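Local coordinates for DNA mismatch repair protein PMS1 (Saccharomyces cerevisiae, PDB 3H4L) that probably binds and hydrolyses ATP through an N-terminal ATPase domain of the gyrase B/Hsp90 type as part of DNA mismatch repair, at residues E46-Y52 with S191-P197; V22-L26 with Q151-N155; V304-F308 with S355-N359; L236-F241 with A345-F350. All blocks are in the same frame, centred on the assembly; numbering follows the deposited sequence.

Contact 1 (E46-Y52 with S191-P197)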
# COMPACT_ATOMS: atom_id res chain seq x y z
N GLU B 46 11.23 -6.09 -6.37
CA GLU B 46 9.84 -6.09 -5.97
C GLU B 46 9.74 -6.75 -4.61
O GLU B 46 10.32 -7.81 -4.38
CB GLU B 46 9.03 -6.87 -7.00
CG GLU B 46 7.54 -6.85 -6.79
CD GLU B 46 6.83 -7.75 -7.78
OE1 GLU B 46 7.13 -7.63 -8.99
OE2 GLU B 46 6.00 -8.57 -7.34
N ILE B 47 8.98 -6.10 -3.73
CA ILE B 47 8.79 -6.56 -2.36
C ILE B 47 7.30 -6.68 -2.09
O ILE B 47 6.55 -5.72 -2.23
CB ILE B 47 9.41 -5.55 -1.39
CG1 ILE B 47 10.89 -5.35 -1.73
CG2 ILE B 47 9.26 -6.03 0.04
CD1 ILE B 47 11.55 -4.30 -0.90
N ILE B 48 6.88 -7.87 -1.69
CA ILE B 48 5.48 -8.12 -1.40
C ILE B 48 5.29 -8.53 0.06
O ILE B 48 5.83 -9.53 0.50
CB ILE B 48 4.94 -9.20 -2.35
CG1 ILE B 48 4.99 -8.68 -3.79
CG2 ILE B 48 3.53 -9.57 -1.99
CD1 ILE B 48 4.48 -9.67 -4.82
N PHE B 49 4.53 -7.73 0.80
CA PHE B 49 4.24 -8.00 2.20
C PHE B 49 2.86 -8.63 2.35
O PHE B 49 1.92 -8.21 1.68
CB PHE B 49 4.21 -6.71 3.04
CG PHE B 49 5.55 -6.06 3.22
CD1 PHE B 49 6.04 -5.17 2.29
CD2 PHE B 49 6.30 -6.32 4.35
CE1 PHE B 49 7.26 -4.56 2.47
CE2 PHE B 49 7.52 -5.72 4.53
CZ PHE B 49 8.00 -4.83 3.59
N LYS B 50 2.74 -9.63 3.22
CA LYS B 50 1.43 -10.21 3.48
C LYS B 50 1.09 -9.82 4.90
O LYS B 50 1.84 -10.09 5.84
CB LYS B 50 1.43 -11.72 3.28
CG LYS B 50 1.42 -12.10 1.80
CD LYS B 50 0.89 -13.52 1.57
CE LYS B 50 0.95 -13.88 0.08
NZ LYS B 50 0.42 -15.25 -0.20
N ASP B 51 -0.04 -9.14 5.04
CA ASP B 51 -0.51 -8.62 6.32
C ASP B 51 0.61 -7.84 7.00
O ASP B 51 0.98 -8.11 8.15
CB ASP B 51 -1.04 -9.74 7.22
CG ASP B 51 -1.87 -9.20 8.40
OD1 ASP B 51 -2.54 -8.16 8.24
OD2 ASP B 51 -1.86 -9.82 9.48
N TYR B 52 1.15 -6.88 6.27
CA TYR B 52 2.21 -6.00 6.75
C TYR B 52 3.49 -6.65 7.28
O TYR B 52 4.27 -6.01 7.98
CB TYR B 52 1.63 -5.06 7.81
CG TYR B 52 0.76 -3.98 7.21
CD1 TYR B 52 1.32 -3.01 6.37
CD2 TYR B 52 -0.61 -3.94 7.44
CE1 TYR B 52 0.53 -2.03 5.78
CE2 TYR B 52 -1.41 -2.95 6.84
CZ TYR B 52 -0.83 -2.01 6.01
OH TYR B 52 -1.58 -1.03 5.41
N SER B 191 9.36 -1.67 -6.20
CA SER B 191 7.91 -1.79 -6.15
C SER B 191 7.58 -2.45 -4.82
O SER B 191 8.20 -3.44 -4.44
CB SER B 191 7.40 -2.67 -7.28
OG SER B 191 7.73 -2.10 -8.53
N VAL B 192 6.61 -1.92 -4.11
CA VAL B 192 6.25 -2.50 -2.84
C VAL B 192 4.75 -2.56 -2.68
O VAL B 192 4.05 -1.54 -2.79
CB VAL B 192 6.82 -1.69 -1.67
CG1 VAL B 192 6.44 -2.34 -0.34
CG2 VAL B 192 8.36 -1.60 -1.80
N TRP B 193 4.25 -3.76 -2.44
CA TRP B 193 2.82 -3.95 -2.25
C TRP B 193 2.58 -4.63 -0.91
O TRP B 193 3.49 -5.24 -0.33
CB TRP B 193 2.23 -4.87 -3.32
CG TRP B 193 2.57 -4.57 -4.73
CD1 TRP B 193 3.73 -4.88 -5.39
CD2 TRP B 193 1.69 -4.03 -5.71
NE1 TRP B 193 3.61 -4.57 -6.72
CE2 TRP B 193 2.37 -4.04 -6.94
CE3 TRP B 193 0.38 -3.52 -5.66
CZ2 TRP B 193 1.78 -3.58 -8.13
CZ3 TRP B 193 -0.21 -3.06 -6.83
CH2 TRP B 193 0.50 -3.09 -8.05
N ASN B 194 1.35 -4.52 -0.43
CA ASN B 194 0.96 -5.18 0.80
C ASN B 194 -0.35 -5.87 0.49
O ASN B 194 -1.32 -5.21 0.09
CB ASN B 194 0.73 -4.21 1.95
CG ASN B 194 0.21 -4.92 3.18
OD1 ASN B 194 0.79 -5.93 3.61
ND2 ASN B 194 -0.88 -4.42 3.76
N ILE B 195 -0.37 -7.18 0.66
CA ILE B 195 -1.58 -7.94 0.41
C ILE B 195 -2.31 -8.09 1.73
O ILE B 195 -1.78 -8.70 2.66
CB ILE B 195 -1.24 -9.31 -0.18
CG1 ILE B 195 -0.68 -9.11 -1.59
CG2 ILE B 195 -2.47 -10.20 -0.18
CD1 ILE B 195 -0.05 -10.35 -2.17
N THR B 196 -3.51 -7.52 1.82
CA THR B 196 -4.30 -7.55 3.05
C THR B 196 -5.02 -8.88 3.23
O THR B 196 -5.41 -9.53 2.27
CB THR B 196 -5.37 -6.43 3.09
OG1 THR B 196 -6.52 -6.82 2.32
CG2 THR B 196 -4.81 -5.14 2.54
N PRO B 197 -5.20 -9.29 4.49
CA PRO B 197 -5.88 -10.56 4.78
C PRO B 197 -7.23 -10.64 4.06
O PRO B 197 -7.72 -11.73 3.77
CB PRO B 197 -6.01 -10.54 6.30
CG PRO B 197 -6.01 -9.04 6.63
CD PRO B 197 -4.94 -8.53 5.73
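Strand 46-50 and strand 191-195 run side by side as a parallel pair, adjacent members of the mixed sheet of the GHKL-type ATPase domain, and their short axes come within 4.6 Å at an angle of 19°. The backbone bonds alternate as parallel pairing requires. Ile-47 grips both sides of Val-192, its N donating to Ser-191 O and its O accepting from Trp-193 N; Phe-49 does the same around Asn-194, and its O takes Ile-195 N at 2.7 Å. One residue after Lys-50, Asp-51 N bonds to Ile-195 O (3.0 Å).

The apolar contacts divide between the two faces of the sheet. Ile-47, Phe-49 and Val-192 lie on the face covered by helix 167-184, where Val-192 CG1 meets the edge of the Phe-49 ring, 3.7 Å from CE1. On the face of Ile-48, Trp-193 and Ile-195, Ile-48 CG2 touches Ile-195 CD1 at 3.7 Å, and the indole of Trp-193 has Lys-201 as a cation-pi partner. Tyr-52 packs on Arg-98 of the second subunit, and its side chain lies about 5 Å from a bound ANP.

Polar side-chain chemistry gathers where the chain turns after Lys-50. Asn-194, buried, swings CG anti to its own N (chi1 175°), which carries the amide across to Tyr-52. Its OD1 accepts Tyr-52 N at 2.8 Å, while ND2 hangs 3.2 Å above the plane of the Tyr-52 ring, over its centre, with amide and ring planes 28° apart.

Contact 2 (V22-L26 with Q151-N155)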
# COMPACT_ATOMS: atom_id res chain seq x y z
N VAL B 22 20.65 -11.64 15.14
CA VAL B 22 21.00 -11.12 13.82
C VAL B 22 19.80 -10.44 13.15
O VAL B 22 19.93 -9.35 12.62
CB VAL B 22 21.53 -12.23 12.92
CG1 VAL B 22 21.71 -11.70 11.52
CG2 VAL B 22 22.86 -12.74 13.46
N ILE B 23 18.65 -11.10 13.18
CA ILE B 23 17.45 -10.52 12.58
C ILE B 23 16.59 -9.98 13.72
O ILE B 23 15.70 -10.67 14.23
CB ILE B 23 16.65 -11.59 11.79
CG1 ILE B 23 17.58 -12.33 10.83
CG2 ILE B 23 15.51 -10.92 11.03
CD1 ILE B 23 18.41 -11.42 9.92
N THR B 24 16.89 -8.75 14.14
CA THR B 24 16.18 -8.11 15.24
C THR B 24 14.71 -7.89 14.96
O THR B 24 13.87 -8.10 15.83
CB THR B 24 16.84 -6.76 15.62
OG1 THR B 24 17.16 -6.02 14.43
CG2 THR B 24 18.11 -7.00 16.45
N ASP B 25 14.38 -7.44 13.75
CA ASP B 25 12.98 -7.24 13.40
C ASP B 25 12.72 -7.33 11.90
O ASP B 25 13.63 -7.62 11.12
CB ASP B 25 12.45 -5.91 13.93
CG ASP B 25 13.33 -4.73 13.56
OD1 ASP B 25 14.09 -4.83 12.57
OD2 ASP B 25 13.23 -3.69 14.26
N LEU B 26 11.47 -7.09 11.52
CA LEU B 26 11.07 -7.16 10.12
C LEU B 26 11.93 -6.25 9.26
O LEU B 26 12.35 -6.63 8.17
CB LEU B 26 9.60 -6.76 9.99
CG LEU B 26 9.06 -6.73 8.56
CD1 LEU B 26 9.04 -8.14 7.99
CD2 LEU B 26 7.68 -6.11 8.54
N GLN B 151 6.26 -16.42 8.52
CA GLN B 151 6.15 -16.80 9.92
C GLN B 151 7.36 -16.31 10.71
O GLN B 151 8.00 -17.07 11.46
CB GLN B 151 6.01 -18.33 10.02
CG GLN B 151 4.63 -18.84 9.64
CD GLN B 151 4.53 -20.36 9.59
OE1 GLN B 151 5.39 -21.07 10.12
NE2 GLN B 151 3.48 -20.86 8.94
N LEU B 152 7.66 -15.03 10.54
CA LEU B 152 8.80 -14.44 11.21
C LEU B 152 8.69 -14.51 12.74
O LEU B 152 7.65 -14.21 13.32
CB LEU B 152 8.98 -12.99 10.74
CG LEU B 152 10.21 -12.23 11.24
CD1 LEU B 152 11.49 -12.92 10.79
CD2 LEU B 152 10.13 -10.82 10.69
N PHE B 153 9.78 -14.93 13.37
CA PHE B 153 9.86 -15.05 14.83
C PHE B 153 8.84 -16.05 15.38
O PHE B 153 8.43 -15.98 16.54
CB PHE B 153 9.69 -13.67 15.51
CG PHE B 153 10.65 -12.61 15.00
CD1 PHE B 153 11.99 -12.91 14.78
CD2 PHE B 153 10.22 -11.33 14.74
CE1 PHE B 153 12.88 -11.95 14.30
CE2 PHE B 153 11.10 -10.35 14.25
CZ PHE B 153 12.44 -10.67 14.03
N HIS B 154 8.46 -17.01 14.55
CA HIS B 154 7.50 -18.02 14.95
C HIS B 154 7.98 -18.85 16.15
O HIS B 154 7.18 -19.51 16.81
CB HIS B 154 7.20 -18.96 13.77
CG HIS B 154 8.25 -19.98 13.53
ND1 HIS B 154 8.18 -21.26 14.05
CD2 HIS B 154 9.43 -19.91 12.87
CE1 HIS B 154 9.28 -21.92 13.72
NE2 HIS B 154 10.05 -21.13 13.01
N ASN B 155 9.29 -18.83 16.41
CA ASN B 155 9.84 -19.58 17.53
C ASN B 155 10.52 -18.67 18.56
O ASN B 155 11.51 -19.04 19.18
CB ASN B 155 10.81 -20.66 17.03
CG ASN B 155 11.87 -20.11 16.11
OD1 ASN B 155 11.76 -18.98 15.63
ND2 ASN B 155 12.90 -20.90 15.84
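Asp-25 OD1 is bonded to Thr-28 OG1, and the carboxylate caps the start of helix 26-39 from the N-cap position; its other oxygen, OD2, forms a salt bridge with Lys-173. The backbone of 23-25 beside it faces Phe-153, and Asp-25 CA sits at the edge of that ring, in its plane, 3.5 Å from CZ.

Phe-153 makes most of the other approaches to the 23-25 backbone. Ile-23 O lies at the ring edge, 3.1 Å from Phe-153 CE1; Thr-24 O is 3.4 Å from Phe-153 CZ, oblique to the ring. Ile-23 adds an apolar touch from CG2, 4.3 Å from Phe-153 CZ. Next to it in sequence, Leu-152 turns CG anti to the main-chain nitrogen (chi1 -174°) and slips CD2 against Leu-26, 3.8 Å from its CA and 4.0 Å from its CD1. Leu-152 CG also lies over the centre of the Phe-153 ring, so the two neighbours enter as one packed unit. A type II turn from Gln-151 to His-154, closed by His-154 N to Gln-151 O at 3.1 Å, presents both side chains.

The contact thus joins two loops of the ATPase domain: the link between helix 11-22 and helix 26-39, and the connection from strand 144-150 to helix 157-164, with helix 101-107 beside Ile-23 and helix 167-184 beside Leu-26.

Contact 3 (V304-F308 with S355-N359)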
# COMPACT_ATOMS: atom_id res chain seq x y z
N VAL B 304 24.38 23.20 12.00
CA VAL B 304 24.62 24.20 10.96
C VAL B 304 23.30 24.77 10.44
O VAL B 304 23.23 25.94 10.08
CB VAL B 304 25.39 23.60 9.77
CG1 VAL B 304 25.62 24.67 8.71
CG2 VAL B 304 26.70 23.02 10.24
N TYR B 305 22.27 23.93 10.39
CA TYR B 305 20.96 24.35 9.91
C TYR B 305 20.23 25.21 10.95
O TYR B 305 19.55 26.18 10.60
CB TYR B 305 20.09 23.14 9.57
CG TYR B 305 18.75 23.51 8.97
CD1 TYR B 305 18.64 23.86 7.63
CD2 TYR B 305 17.60 23.54 9.76
CE1 TYR B 305 17.42 24.23 7.08
CE2 TYR B 305 16.37 23.91 9.22
CZ TYR B 305 16.28 24.25 7.88
OH TYR B 305 15.07 24.64 7.34
N LYS B 306 20.36 24.83 12.22
CA LYS B 306 19.73 25.57 13.30
C LYS B 306 20.10 27.05 13.19
O LYS B 306 19.23 27.93 13.19
CB LYS B 306 20.19 25.02 14.65
N THR B 307 21.39 27.31 13.06
CA THR B 307 21.89 28.67 12.95
C THR B 307 21.14 29.52 11.93
O THR B 307 21.19 30.74 11.99
CB THR B 307 23.40 28.69 12.61
OG1 THR B 307 23.60 28.16 11.29
CG2 THR B 307 24.18 27.85 13.61
N PHE B 308 20.44 28.88 11.00
CA PHE B 308 19.69 29.62 9.98
C PHE B 308 18.19 29.54 10.22
O PHE B 308 17.44 30.42 9.81
CB PHE B 308 19.98 29.08 8.58
CG PHE B 308 21.40 29.29 8.12
CD1 PHE B 308 22.42 28.46 8.56
CD2 PHE B 308 21.72 30.33 7.26
CE1 PHE B 308 23.74 28.65 8.14
CE2 PHE B 308 23.03 30.54 6.84
CZ PHE B 308 24.04 29.70 7.28
N SER B 355 27.47 25.57 5.68
CA SER B 355 27.12 26.85 6.28
C SER B 355 27.18 27.95 5.23
O SER B 355 26.22 28.68 5.01
CB SER B 355 28.07 27.18 7.43
OG SER B 355 27.71 28.39 8.07
N ASP B 356 28.33 28.06 4.57
CA ASP B 356 28.51 29.07 3.54
C ASP B 356 27.61 28.82 2.34
O ASP B 356 27.38 29.71 1.52
CB ASP B 356 29.99 29.13 3.13
CG ASP B 356 30.21 28.73 1.69
OD1 ASP B 356 29.70 27.66 1.27
OD2 ASP B 356 30.89 29.49 0.97
N TYR B 357 27.10 27.59 2.21
CA TYR B 357 26.19 27.25 1.12
C TYR B 357 24.84 27.87 1.44
O TYR B 357 24.14 28.37 0.56
CB TYR B 357 26.02 25.73 1.00
CG TYR B 357 24.71 25.28 0.35
CD1 TYR B 357 24.61 25.16 -1.04
CD2 TYR B 357 23.59 25.00 1.13
CE1 TYR B 357 23.41 24.76 -1.64
CE2 TYR B 357 22.39 24.60 0.54
CZ TYR B 357 22.31 24.48 -0.85
OH TYR B 357 21.13 24.07 -1.45
N TYR B 358 24.48 27.83 2.72
CA TYR B 358 23.22 28.41 3.17
C TYR B 358 23.30 29.94 3.13
O TYR B 358 22.35 30.60 2.71
CB TYR B 358 22.87 27.92 4.58
CG TYR B 358 22.11 26.60 4.59
CD1 TYR B 358 22.56 25.52 5.36
CD2 TYR B 358 20.93 26.45 3.86
CE1 TYR B 358 21.84 24.32 5.39
CE2 TYR B 358 20.21 25.26 3.89
CZ TYR B 358 20.67 24.20 4.65
OH TYR B 358 19.94 23.03 4.70
N ASN B 359 24.43 30.50 3.56
CA ASN B 359 24.61 31.96 3.54
C ASN B 359 24.36 32.46 2.12
O ASN B 359 23.71 33.49 1.92
CB ASN B 359 26.04 32.35 3.95
CG ASN B 359 26.19 32.54 5.44
OD1 ASN B 359 25.43 33.27 6.07
ND2 ASN B 359 27.20 31.89 6.02
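The C-terminal end of helix 295-306 comes up against helix 343-362 with Val-304 CA only 5.9 Å from Ser-355 CA, and the gap widens to 7.8 Å between the CA atoms of Phe-308 and Tyr-358. Both helices belong to the S5-like domain, and the first of them is the crossover helix of a beta-alpha-beta unit between parallel strands 283-287 and 316-321. At the close end, Val-304 CG1 presses on Ser-355, 3.6 Å from its CA.

An aromatic cluster of Tyr-305, Phe-308 and Tyr-358 fills the wider part. Tyr-305 offers the edge of its ring to the face of Tyr-358 in an offset edge-to-face pair, centroids 5.6 Å apart and planes at 66°. The Tyr-358 hydroxyl reaches past that edge to bond to Ser-269 O beside the sheet, which fixes the far end of the ring. Phe-308 instead meets the root of Tyr-358: CG lies anti to the carbonyl carbon (chi1 -66°), and the ring lays one face on Tyr-358 CB, a CH-pi contact of 3.5 Å from CB to the centroid, 16° off the normal, with its CZ against Ser-355 O. A leucine in place of Phe-308 would probably leave Tyr-358 CB without the ring face it rests on and open a gap beside Ser-355 O.

Just before Phe-308, Thr-307 folds back to donate from OG1 to Val-304 O (2.6 Å). At the rim of the Phe-308 ring, Ser-355 OG and Asn-359 CG both lie in the ring plane, and Asn-359 OD1 is 3.7 Å from CE2.

Contact 4 (L236-F241 with A345-F350)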
# COMPACT_ATOMS: atom_id res chain seq x y z
N LEU B 236 34.37 18.84 -1.28
CA LEU B 236 35.26 19.05 -0.15
C LEU B 236 36.67 18.56 -0.50
O LEU B 236 36.92 17.36 -0.54
CB LEU B 236 34.77 18.28 1.07
CG LEU B 236 33.28 18.38 1.37
CD1 LEU B 236 32.91 17.44 2.52
CD2 LEU B 236 32.92 19.82 1.71
N ASP B 237 37.58 19.49 -0.78
CA ASP B 237 38.94 19.11 -1.11
C ASP B 237 39.64 18.76 0.20
O ASP B 237 39.85 19.63 1.04
CB ASP B 237 39.67 20.26 -1.80
CG ASP B 237 41.04 19.86 -2.31
OD1 ASP B 237 41.87 19.42 -1.49
OD2 ASP B 237 41.28 19.98 -3.53
N LEU B 238 39.99 17.49 0.37
CA LEU B 238 40.63 17.06 1.60
C LEU B 238 42.08 16.59 1.44
O LEU B 238 42.67 16.07 2.38
CB LEU B 238 39.79 15.93 2.21
CG LEU B 238 39.73 15.84 3.73
CD1 LEU B 238 38.97 17.03 4.30
CD2 LEU B 238 39.03 14.57 4.13
N ASN B 239 42.64 16.79 0.25
CA ASN B 239 44.01 16.37 -0.05
C ASN B 239 45.08 16.81 0.96
O ASN B 239 45.97 16.03 1.30
CB ASN B 239 44.40 16.86 -1.45
CG ASN B 239 43.62 16.16 -2.55
OD1 ASN B 239 43.74 14.95 -2.74
ND2 ASN B 239 42.81 16.92 -3.28
N PRO B 240 45.02 18.06 1.43
CA PRO B 240 46.03 18.50 2.40
C PRO B 240 45.74 18.00 3.82
O PRO B 240 46.36 18.45 4.78
CB PRO B 240 45.97 20.01 2.30
CG PRO B 240 44.51 20.25 2.06
CD PRO B 240 44.19 19.20 1.01
N PHE B 241 44.79 17.08 3.95
CA PHE B 241 44.43 16.56 5.27
C PHE B 241 44.68 15.06 5.48
O PHE B 241 44.37 14.53 6.54
CB PHE B 241 42.96 16.86 5.58
CG PHE B 241 42.66 18.31 5.80
CD1 PHE B 241 42.77 19.23 4.76
CD2 PHE B 241 42.25 18.77 7.05
CE1 PHE B 241 42.47 20.57 4.96
CE2 PHE B 241 41.95 20.10 7.26
CZ PHE B 241 42.06 21.01 6.21
N ALA B 345 38.55 16.24 10.28
CA ALA B 345 38.74 17.30 9.30
C ALA B 345 37.49 17.37 8.43
O ALA B 345 36.90 18.44 8.27
CB ALA B 345 39.96 17.00 8.44
N VAL B 346 37.09 16.24 7.86
CA VAL B 346 35.90 16.17 7.02
C VAL B 346 34.76 16.94 7.69
O VAL B 346 34.22 17.89 7.12
CB VAL B 346 35.43 14.71 6.82
CG1 VAL B 346 34.15 14.69 6.00
CG2 VAL B 346 36.51 13.90 6.12
N ILE B 347 34.41 16.53 8.89
CA ILE B 347 33.33 17.16 9.64
C ILE B 347 33.45 18.69 9.66
O ILE B 347 32.45 19.40 9.59
CB ILE B 347 33.31 16.64 11.10
CG1 ILE B 347 33.16 15.11 11.09
CG2 ILE B 347 32.16 17.28 11.87
CD1 ILE B 347 33.34 14.44 12.45
N ASP B 348 34.68 19.20 9.74
CA ASP B 348 34.91 20.64 9.78
C ASP B 348 34.81 21.34 8.43
O ASP B 348 34.26 22.44 8.32
CB ASP B 348 36.27 20.93 10.42
CG ASP B 348 36.31 20.55 11.88
OD1 ASP B 348 35.58 21.19 12.68
OD2 ASP B 348 37.06 19.62 12.23
N ILE B 349 35.36 20.71 7.40
CA ILE B 349 35.32 21.28 6.07
C ILE B 349 33.89 21.25 5.54
O ILE B 349 33.48 22.10 4.76
CB ILE B 349 36.27 20.53 5.10
CG1 ILE B 349 37.72 20.83 5.49
CG2 ILE B 349 35.99 20.93 3.66
CD1 ILE B 349 38.75 20.34 4.50
N PHE B 350 33.12 20.26 6.00
CA PHE B 350 31.73 20.14 5.59
C PHE B 350 30.90 21.21 6.30
O PHE B 350 30.13 21.94 5.67
CB PHE B 350 31.19 18.75 5.96
CG PHE B 350 29.73 18.57 5.64
CD1 PHE B 350 29.32 18.42 4.32
CD2 PHE B 350 28.77 18.61 6.64
CE1 PHE B 350 27.96 18.32 4.01
CE2 PHE B 350 27.41 18.51 6.34
CZ PHE B 350 27.01 18.37 5.02
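Ile-349 and Phe-241 reach for each other head-on from the two segments, and the methyl at the end of the isoleucine comes to rest over a face of the aromatic ring. CD1 stands 4.0 Å from the Phe-241 centroid, 21° off the normal and displaced toward the rim, a CH-pi contact. With CG1 anti to the carbonyl carbon and CD1 extended beyond it (chi1 -70°, chi2 -171°), Ile-349 pushes that methyl between Phe-241 and Leu-238, whose CD1 it also meets, while CG2 is left for Leu-236.

Leu-236 and Ile-349 run antiparallel alongside one another, Leu-236 CD2 lying 3.8 Å from Ile-349 CG2. The other methyl of Leu-236, CD1, turns to Phe-350 and sits 4.1 Å from its CB, close to the plane of that ring. Leu-238 lies across Val-346, bringing its CD2 against Val-346 CG2. Ala-345, small enough for a close approach, sets CB beside Phe-241 CD2, neither squarely over the ring nor at its edge. Without the ring, as with an alanine here, Ile-349 CD1 would lose the face it rests on and Ala-345 CB the ring carbon beside it, which is likely to open a gap near the start of helix 343-362.

An Asx turn lies in the bend before Phe-241: Asp-237 OD1 accepts both Asn-239 N and Asn-239 ND2, each at 3.2 Å and both on one face of the carboxylate. Beyond the turn, Phe-241 N bonds to Leu-238 O. The result is the end of outer strand 229-237 clamped on helix 343-362, helix-on-sheet packing as expected for an S5-like alpha/beta domain.

How the contacts relate
Contacts 1 and 2 belong to the ATPase half and contacts 3 and 4 to the S5-like half, with at least about 26 Å between the nearest atoms of the two groups. Within the first, Leu-26 joins the pair, its CD2 lying 3.5 Å from Tyr-52 O. Within the second, contacts 3 and 4 lie along the same helix, 343-362, about one turn apart, against a second helix and a strand end respectively. Contacts 2 and 4 are the buried ones; 1 and 3 are partly so. Chemistry follows place: main-chain hydrogen bonds dominate between strands in contact 1, a ring edge meets carbonyls in contact 2, aromatics gather between helices in contact 3, and aliphatic branches predominate in contact 4.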